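Local coordinates for DNA mismatch repair protein MutS (Thermus aquaticus, PDB 1EWQ) that takes part in DNA mismatch repair, binding mismatched DNA and probably carrying out the recognition step, and has a weak ATPase activity, at residues 287-291 with 525-530; 277-281 with 323-327; 574-580 with 688-693. All blocks are in the same frame, centred on the assembly; numbering follows the deposited sequence.

Contact 1: residues 287-291 with 525-530; sequences LLQSW and AELDVY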
# COMPACT_ATOMS: atom_id res chain seq x y z
N LEU C 287 11.60 -17.36 19.98
CA LEU C 287 12.79 -18.16 20.22
C LEU C 287 13.27 -18.78 18.91
O LEU C 287 14.47 -18.77 18.62
CB LEU C 287 12.50 -19.27 21.23
CG LEU C 287 13.72 -20.14 21.56
CD1 LEU C 287 14.71 -19.29 22.37
CD2 LEU C 287 13.29 -21.38 22.36
N LEU C 288 12.35 -19.33 18.12
CA LEU C 288 12.74 -19.94 16.86
C LEU C 288 13.37 -18.89 15.95
O LEU C 288 14.35 -19.15 15.28
CB LEU C 288 11.53 -20.58 16.16
CG LEU C 288 11.82 -21.25 14.80
CD1 LEU C 288 13.07 -22.12 14.91
CD2 LEU C 288 10.62 -22.07 14.35
N GLN C 289 12.80 -17.70 15.92
CA GLN C 289 13.35 -16.65 15.08
C GLN C 289 14.74 -16.28 15.56
O GLN C 289 15.64 -16.00 14.77
CB GLN C 289 12.44 -15.42 15.07
CG GLN C 289 12.98 -14.32 14.18
CD GLN C 289 11.92 -13.31 13.78
OE1 GLN C 289 11.18 -12.81 14.62
NE2 GLN C 289 11.86 -13.00 12.49
N SER C 290 14.93 -16.29 16.88
CA SER C 290 16.21 -15.95 17.47
C SER C 290 17.28 -16.96 17.07
O SER C 290 18.44 -16.60 16.82
CB SER C 290 16.08 -15.91 18.99
OG SER C 290 17.27 -15.44 19.58
N TRP C 291 16.88 -18.23 17.00
CA TRP C 291 17.78 -19.32 16.62
C TRP C 291 18.15 -19.19 15.15
O TRP C 291 19.30 -19.38 14.77
CB TRP C 291 17.13 -20.68 16.89
CG TRP C 291 17.06 -21.06 18.36
CD1 TRP C 291 17.40 -20.27 19.42
CD2 TRP C 291 16.61 -22.30 18.91
NE1 TRP C 291 17.20 -20.95 20.60
CE2 TRP C 291 16.72 -22.20 20.31
CE3 TRP C 291 16.14 -23.50 18.34
CZ2 TRP C 291 16.36 -23.25 21.17
CZ3 TRP C 291 15.79 -24.55 19.19
CH2 TRP C 291 15.90 -24.41 20.59
N ALA C 525 8.59 -22.08 25.94
CA ALA C 525 8.95 -21.54 24.63
C ALA C 525 9.87 -22.56 23.95
O ALA C 525 9.69 -22.90 22.78
CB ALA C 525 9.66 -20.20 24.77
N GLU C 526 10.85 -23.05 24.70
CA GLU C 526 11.78 -24.02 24.16
C GLU C 526 11.07 -25.30 23.72
O GLU C 526 11.26 -25.78 22.61
CB GLU C 526 12.87 -24.35 25.18
CG GLU C 526 14.26 -24.19 24.63
CD GLU C 526 15.34 -24.52 25.63
OE1 GLU C 526 15.40 -23.86 26.70
OE2 GLU C 526 16.13 -25.45 25.35
N LEU C 527 10.22 -25.83 24.60
CA LEU C 527 9.48 -27.05 24.28
C LEU C 527 8.56 -26.81 23.09
O LEU C 527 8.33 -27.71 22.29
CB LEU C 527 8.66 -27.49 25.50
CG LEU C 527 9.53 -27.74 26.73
CD1 LEU C 527 8.65 -27.89 27.95
CD2 LEU C 527 10.37 -29.00 26.50
N ASP C 528 8.04 -25.59 22.98
CA ASP C 528 7.16 -25.23 21.87
C ASP C 528 7.96 -25.37 20.57
O ASP C 528 7.45 -25.93 19.58
CB ASP C 528 6.64 -23.79 22.05
CG ASP C 528 5.67 -23.33 20.94
OD1 ASP C 528 5.00 -24.19 20.31
OD2 ASP C 528 5.55 -22.10 20.72
N VAL C 529 9.20 -24.91 20.58
CA VAL C 529 10.07 -24.98 19.40
C VAL C 529 10.45 -26.41 19.00
O VAL C 529 10.35 -26.79 17.84
CB VAL C 529 11.33 -24.14 19.61
CG1 VAL C 529 12.33 -24.39 18.49
CG2 VAL C 529 10.95 -22.64 19.62
N TYR C 530 10.89 -27.20 19.98
CA TYR C 530 11.27 -28.58 19.71
C TYR C 530 10.10 -29.39 19.15
O TYR C 530 10.25 -30.12 18.18
CB TYR C 530 11.78 -29.23 21.00
CG TYR C 530 13.06 -28.64 21.52
CD1 TYR C 530 13.23 -28.37 22.88
CD2 TYR C 530 14.14 -28.39 20.66
CE1 TYR C 530 14.44 -27.88 23.37
CE2 TYR C 530 15.36 -27.90 21.15
CZ TYR C 530 15.50 -27.65 22.50
OH TYR C 530 16.71 -27.20 22.98
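Val529 of helix 514-540 packs against Leu287, Leu288 and Trp291 of helix 282-293, a helix-helix crossing in a helical part of the MutS domain III family region. The short segments cross at -70°, and their axes stay 10.3 Å apart at closest, a spacing filled by side chains with no hydrogen bond from one helix to the other.

The apolar contacts centre on Val529, whose two methyls divide the work. CG1, anti to the backbone N (chi1 171°), reaches the far rim of the indole, 3.5 Å from Trp291 CZ3. CG2 turns the other way to lie 3.8 Å from Leu287 CD2, and also borders the backbone N and CB of Leu288. Leu287 uses the same CD2 to cover the backbone of the facing helix, 3.5 Å from Glu526 CA, while its CG sits over one face of the Trp291 ring, toward the rim. The indole is thus backed by a leucine one turn earlier in its own helix as its six-membered ring extends toward the partner helix.

The aromatic contact is oblique. Tyr530 presents CE2 at the edge of the indole, near its plane and 3.6 Å from Trp291 CH2; the two ring planes make 51°. Arg305 of helix 299-314 adds a cation-pi contact to Trp291, and the side chain of Tyr530 also touches Arg305, Arg308 and Phe312, tying a third helix to the junction.

Across the two helices the polar group that comes close is Glu526, at the rim. Its aliphatic part passes the indole at about a right angle, and its carboxylate, steeply turned from the ring plane, lies beside the tyrosine hydroxyl, with Glu526 OE2 3.0 Å from Tyr530 OH.

Contact 2: residues 277-281 with 323-327; sequences DETRT and RRLLY
Arg280 lays its side chain across that of Arg323 at about a right angle, with Arg323 CB and NE over one face of its guanidinium. A bend at chi2 (-63°) folds Arg280 back over the C-terminal part of helix 316-326. There its NH1 makes a weak, bent hydrogen bond to Arg323 O (2.9 Å), and its CB packs on Leu326 CB at 3.7 Å. Tyr327 stands beside it, ring plane steeply inclined to the guanidinium.

Arg323 reaches the other way, into the loop between helices 272-276 and 282-293. Its NH1 donates to Glu278 O at 2.9 Å in a nearly straight bond (164°), the oxygen lying in the guanidinium plane; NH2 adds a weak second bond to the same carbonyl.

Asp528 of helix 514-540 holds the loop, accepting from Arg280 N and bonding Thr281 OG1, which also caps the following helix at Gly284 N.

Two positive groups nearly meet, Arg280 NH2 being 3.3 Å from Arg323 NH2. Glu535, in a salt bridge with Arg323 NE, and the carboxylate of Glu278, itself paired with Arg539, probably temper the charge of Arg323 and so make the close approach tolerable.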
# COMPACT_ATOMS: atom_id res chain seq x y z
N ASP C 277 8.10 -22.54 10.71
CA ASP C 277 7.34 -22.22 11.90
C ASP C 277 5.92 -22.75 12.10
O ASP C 277 4.97 -22.30 11.46
CB ASP C 277 7.32 -20.70 12.07
CG ASP C 277 6.66 -20.27 13.35
OD1 ASP C 277 6.99 -20.85 14.40
OD2 ASP C 277 5.81 -19.35 13.31
N GLU C 278 5.79 -23.71 13.01
CA GLU C 278 4.49 -24.29 13.35
C GLU C 278 4.37 -24.15 14.87
O GLU C 278 3.69 -24.93 15.54
CB GLU C 278 4.44 -25.76 12.96
CG GLU C 278 4.76 -26.02 11.52
CD GLU C 278 4.20 -27.34 11.02
OE1 GLU C 278 3.87 -28.20 11.87
OE2 GLU C 278 4.09 -27.51 9.78
N THR C 279 5.06 -23.14 15.38
CA THR C 279 5.07 -22.84 16.80
C THR C 279 3.67 -22.50 17.31
O THR C 279 2.86 -21.94 16.59
CB THR C 279 6.04 -21.67 17.08
OG1 THR C 279 6.22 -21.52 18.49
CG2 THR C 279 5.50 -20.38 16.53
N ARG C 280 3.38 -22.85 18.56
CA ARG C 280 2.07 -22.59 19.13
C ARG C 280 1.97 -21.31 19.97
O ARG C 280 0.89 -20.74 20.09
CB ARG C 280 1.62 -23.81 19.95
CG ARG C 280 1.19 -24.99 19.08
CD ARG C 280 -0.03 -24.58 18.27
NE ARG C 280 -0.35 -25.48 17.16
CZ ARG C 280 -1.13 -26.56 17.25
NH1 ARG C 280 -1.67 -26.89 18.42
NH2 ARG C 280 -1.37 -27.29 16.18
N THR C 281 3.09 -20.85 20.52
CA THR C 281 3.08 -19.64 21.34
C THR C 281 3.98 -18.53 20.77
O THR C 281 4.87 -18.79 19.96
CB THR C 281 3.58 -19.95 22.74
OG1 THR C 281 4.95 -20.34 22.67
CG2 THR C 281 2.77 -21.08 23.35
N ARG C 323 1.36 -29.83 22.07
CA ARG C 323 0.95 -28.81 21.11
C ARG C 323 -0.53 -28.41 21.31
O ARG C 323 -0.89 -27.25 21.15
CB ARG C 323 1.19 -29.31 19.67
CG ARG C 323 2.69 -29.37 19.29
CD ARG C 323 2.95 -30.06 17.94
NE ARG C 323 2.24 -29.42 16.83
CZ ARG C 323 2.48 -28.19 16.38
NH1 ARG C 323 3.44 -27.45 16.95
NH2 ARG C 323 1.76 -27.68 15.39
N ARG C 324 -1.36 -29.38 21.67
CA ARG C 324 -2.78 -29.13 21.92
C ARG C 324 -2.88 -28.17 23.10
O ARG C 324 -3.60 -27.17 23.04
CB ARG C 324 -3.50 -30.44 22.29
CG ARG C 324 -4.75 -30.74 21.48
CD ARG C 324 -5.62 -31.79 22.18
NE ARG C 324 -4.87 -33.00 22.50
CZ ARG C 324 -4.36 -33.84 21.60
NH1 ARG C 324 -4.51 -33.61 20.30
NH2 ARG C 324 -3.66 -34.89 22.00
N LEU C 325 -2.16 -28.49 24.17
CA LEU C 325 -2.19 -27.66 25.38
C LEU C 325 -1.58 -26.28 25.16
O LEU C 325 -2.15 -25.28 25.61
CB LEU C 325 -1.48 -28.39 26.54
CG LEU C 325 -2.26 -29.60 27.07
CD1 LEU C 325 -1.39 -30.46 27.96
CD2 LEU C 325 -3.51 -29.12 27.82
N LEU C 326 -0.45 -26.21 24.46
CA LEU C 326 0.21 -24.94 24.19
C LEU C 326 -0.67 -23.98 23.40
O LEU C 326 -0.62 -22.77 23.59
CB LEU C 326 1.51 -25.16 23.42
CG LEU C 326 2.64 -25.84 24.18
CD1 LEU C 326 3.84 -26.01 23.25
CD2 LEU C 326 3.01 -25.01 25.41
N TYR C 327 -1.50 -24.54 22.52
CA TYR C 327 -2.40 -23.75 21.70
C TYR C 327 -3.17 -22.72 22.52
O TYR C 327 -3.46 -21.62 22.05
CB TYR C 327 -3.39 -24.67 20.99
CG TYR C 327 -4.34 -23.97 20.04
CD1 TYR C 327 -3.97 -23.71 18.72
CD2 TYR C 327 -5.59 -23.56 20.46
CE1 TYR C 327 -4.83 -23.06 17.84
CE2 TYR C 327 -6.46 -22.91 19.60
CZ TYR C 327 -6.08 -22.66 18.29
OH TYR C 327 -6.96 -22.03 17.44

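Contact 3: residues 574-580 with 688-693; sequences MAHELVL and RAYTLF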
# COMPACT_ATOMS: atom_id res chain seq x y z
N MSE C 574 30.78 -32.49 -0.99
CA MSE C 574 31.71 -31.36 -0.98
C MSE C 574 32.63 -31.40 0.23
O MSE C 574 32.20 -31.68 1.35
CB MSE C 574 30.94 -30.04 -0.89
CG MSE C 574 30.42 -29.49 -2.18
SE MSE C 574 30.14 -27.62 -1.89
CE MSE C 574 31.94 -27.01 -2.11
N ALA C 575 33.89 -31.06 0.01
CA ALA C 575 34.86 -31.06 1.09
C ALA C 575 35.88 -29.97 0.83
O ALA C 575 36.96 -30.24 0.30
CB ALA C 575 35.55 -32.42 1.18
N HIS C 576 35.55 -28.74 1.21
CA HIS C 576 36.44 -27.60 0.99
C HIS C 576 36.82 -27.60 -0.48
O HIS C 576 37.97 -27.38 -0.83
CB HIS C 576 37.71 -27.75 1.84
CG HIS C 576 37.45 -27.77 3.32
ND1 HIS C 576 37.23 -26.62 4.06
CD2 HIS C 576 37.36 -28.80 4.19
CE1 HIS C 576 37.02 -26.95 5.32
NE2 HIS C 576 37.09 -28.26 5.43
N GLU C 577 35.84 -27.84 -1.34
CA GLU C 577 36.05 -27.88 -2.78
C GLU C 577 35.41 -26.72 -3.56
O GLU C 577 34.47 -26.08 -3.08
CB GLU C 577 35.50 -29.21 -3.33
CG GLU C 577 36.29 -30.43 -2.88
CD GLU C 577 35.56 -31.74 -3.16
OE1 GLU C 577 34.49 -31.97 -2.55
OE2 GLU C 577 36.07 -32.55 -3.98
N LEU C 578 35.94 -26.46 -4.75
CA LEU C 578 35.43 -25.43 -5.64
C LEU C 578 34.55 -26.23 -6.60
O LEU C 578 35.06 -26.92 -7.49
CB LEU C 578 36.57 -24.78 -6.42
CG LEU C 578 36.32 -23.51 -7.24
CD1 LEU C 578 37.14 -23.62 -8.51
CD2 LEU C 578 34.86 -23.33 -7.58
N VAL C 579 33.24 -26.15 -6.42
CA VAL C 579 32.30 -26.90 -7.25
C VAL C 579 31.66 -26.05 -8.33
O VAL C 579 30.83 -25.19 -8.04
CB VAL C 579 31.18 -27.52 -6.37
CG1 VAL C 579 30.16 -28.22 -7.24
CG2 VAL C 579 31.77 -28.48 -5.37
N LEU C 580 32.03 -26.28 -9.58
CA LEU C 580 31.46 -25.52 -10.67
C LEU C 580 30.27 -26.28 -11.20
O LEU C 580 30.33 -27.51 -11.34
CB LEU C 580 32.48 -25.34 -11.80
CG LEU C 580 33.77 -24.59 -11.47
CD1 LEU C 580 34.75 -24.79 -12.60
CD2 LEU C 580 33.48 -23.11 -11.25
N ARG C 688 39.93 -22.40 0.35
CA ARG C 688 39.46 -23.71 0.78
C ARG C 688 38.03 -23.70 1.33
O ARG C 688 37.61 -24.63 2.03
CB ARG C 688 40.40 -24.32 1.83
CG ARG C 688 41.81 -24.61 1.31
CD ARG C 688 42.69 -25.30 2.37
NE ARG C 688 42.61 -26.76 2.30
CZ ARG C 688 41.72 -27.51 2.94
NH1 ARG C 688 40.81 -26.95 3.73
NH2 ARG C 688 41.74 -28.83 2.80
N ALA C 689 37.27 -22.65 1.01
CA ALA C 689 35.88 -22.58 1.45
C ALA C 689 35.10 -23.58 0.60
O ALA C 689 35.61 -24.07 -0.41
CB ALA C 689 35.34 -21.19 1.24
N TYR C 690 33.88 -23.91 1.02
CA TYR C 690 33.04 -24.82 0.25
C TYR C 690 32.30 -23.88 -0.70
O TYR C 690 31.40 -23.15 -0.29
CB TYR C 690 32.03 -25.54 1.15
CG TYR C 690 32.62 -26.40 2.25
CD1 TYR C 690 33.37 -25.84 3.27
CD2 TYR C 690 32.36 -27.78 2.30
CE1 TYR C 690 33.85 -26.62 4.33
CE2 TYR C 690 32.82 -28.57 3.35
CZ TYR C 690 33.57 -27.99 4.36
OH TYR C 690 34.01 -28.76 5.42
N THR C 691 32.69 -23.92 -1.96
CA THR C 691 32.11 -23.04 -2.95
C THR C 691 31.30 -23.74 -4.06
O THR C 691 31.77 -24.69 -4.69
CB THR C 691 33.22 -22.19 -3.63
OG1 THR C 691 33.94 -21.45 -2.64
CG2 THR C 691 32.61 -21.22 -4.61
N LEU C 692 30.07 -23.26 -4.27
CA LEU C 692 29.22 -23.75 -5.35
C LEU C 692 29.18 -22.56 -6.30
O LEU C 692 28.73 -21.47 -5.93
CB LEU C 692 27.80 -24.09 -4.87
CG LEU C 692 27.57 -25.33 -4.01
CD1 LEU C 692 26.08 -25.43 -3.67
CD2 LEU C 692 28.02 -26.58 -4.75
N PHE C 693 29.66 -22.76 -7.52
CA PHE C 693 29.72 -21.68 -8.49
C PHE C 693 28.99 -22.06 -9.76
O PHE C 693 29.52 -22.81 -10.59
CB PHE C 693 31.20 -21.39 -8.79
CG PHE C 693 31.44 -20.18 -9.66
CD1 PHE C 693 32.73 -19.64 -9.76
CD2 PHE C 693 30.41 -19.57 -10.37
CE1 PHE C 693 32.99 -18.53 -10.55
CE2 PHE C 693 30.66 -18.45 -11.18
CZ PHE C 693 31.95 -17.93 -11.26
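His576 fits between Tyr690 and Arg688 where the parallel strands 578-582 and 690-694 of the P-loop ATPase domain begin side by side. Tyr690 OH lies over one face of the imidazole and Arg688 NH1 over the other, 3.5 Å from His576 CG. In the ring plane, His576 ND1 donates to Arg688 O (2.9 Å), whose residue closes the preceding helix in a Schellman motif. The tyrosine and imidazole planes meet obliquely at 44°, while His576 N rests over a face of the phenol ring, so the histidine fills the hollow with both backbone and side chain. Asp549 ties the pair down, bonding His576 NE2 through its carboxylate and Tyr690 OH through its carbonyl.

Selenomethionine Met574 fills the next hollow, its SE 3.7 Å from Leu692 CD2. That same CD2 meets Val579 CG1 at 3.7 Å, the valine and leucine lying alongside each other on one face of the sheet. On the opposite face Leu580 and Phe693 run together likewise: Leu580 CG, anti to its carbonyl carbon (chi1 -61°), sends CD2 to 3.8 Å from Phe693 CB. Leu578 CD2 also approaches Phe693 CB, on the same face.

Between these two layers the backbones pair in parallel register. Val579 bonds both ways, from its N to Thr691 O and from its O to Phe693 N, each 2.7 Å long.

Within the central sheet, strand 708-716 flanks 578-582 and strand 657-662 flanks 690-694, so both strands are interior. Leu692 packs on Leu593 and Thr596 of helix 589-603, whose first residues belong to the predicted ATP site, and Phe693 comes about 8 Å, side chain to side chain, from Lys589 of that site.

Contacts 1 and 2 belong to one helical region and are joined through helix 514-540, which carries 525-530 and also holds the loop 277-281, with Asp528 as the bridge; that loop leads directly into the helix bearing 287-291. Their chemistry nevertheless differs. Contact 1 is partly buried and mostly apolar and aromatic, without hydrogen bonds across it, whereas contact 2 reaches exposed residues and relies on arginines, carbonyls and surrounding carboxylates. Contact 3 stands apart, its centre about 32 Å and 39 Å from those of contacts 1 and 2. It is the buried one, where backbone bonds between strands replace helix packing and mostly apolar residues line both faces, with a polar histidine cluster at the strand starts.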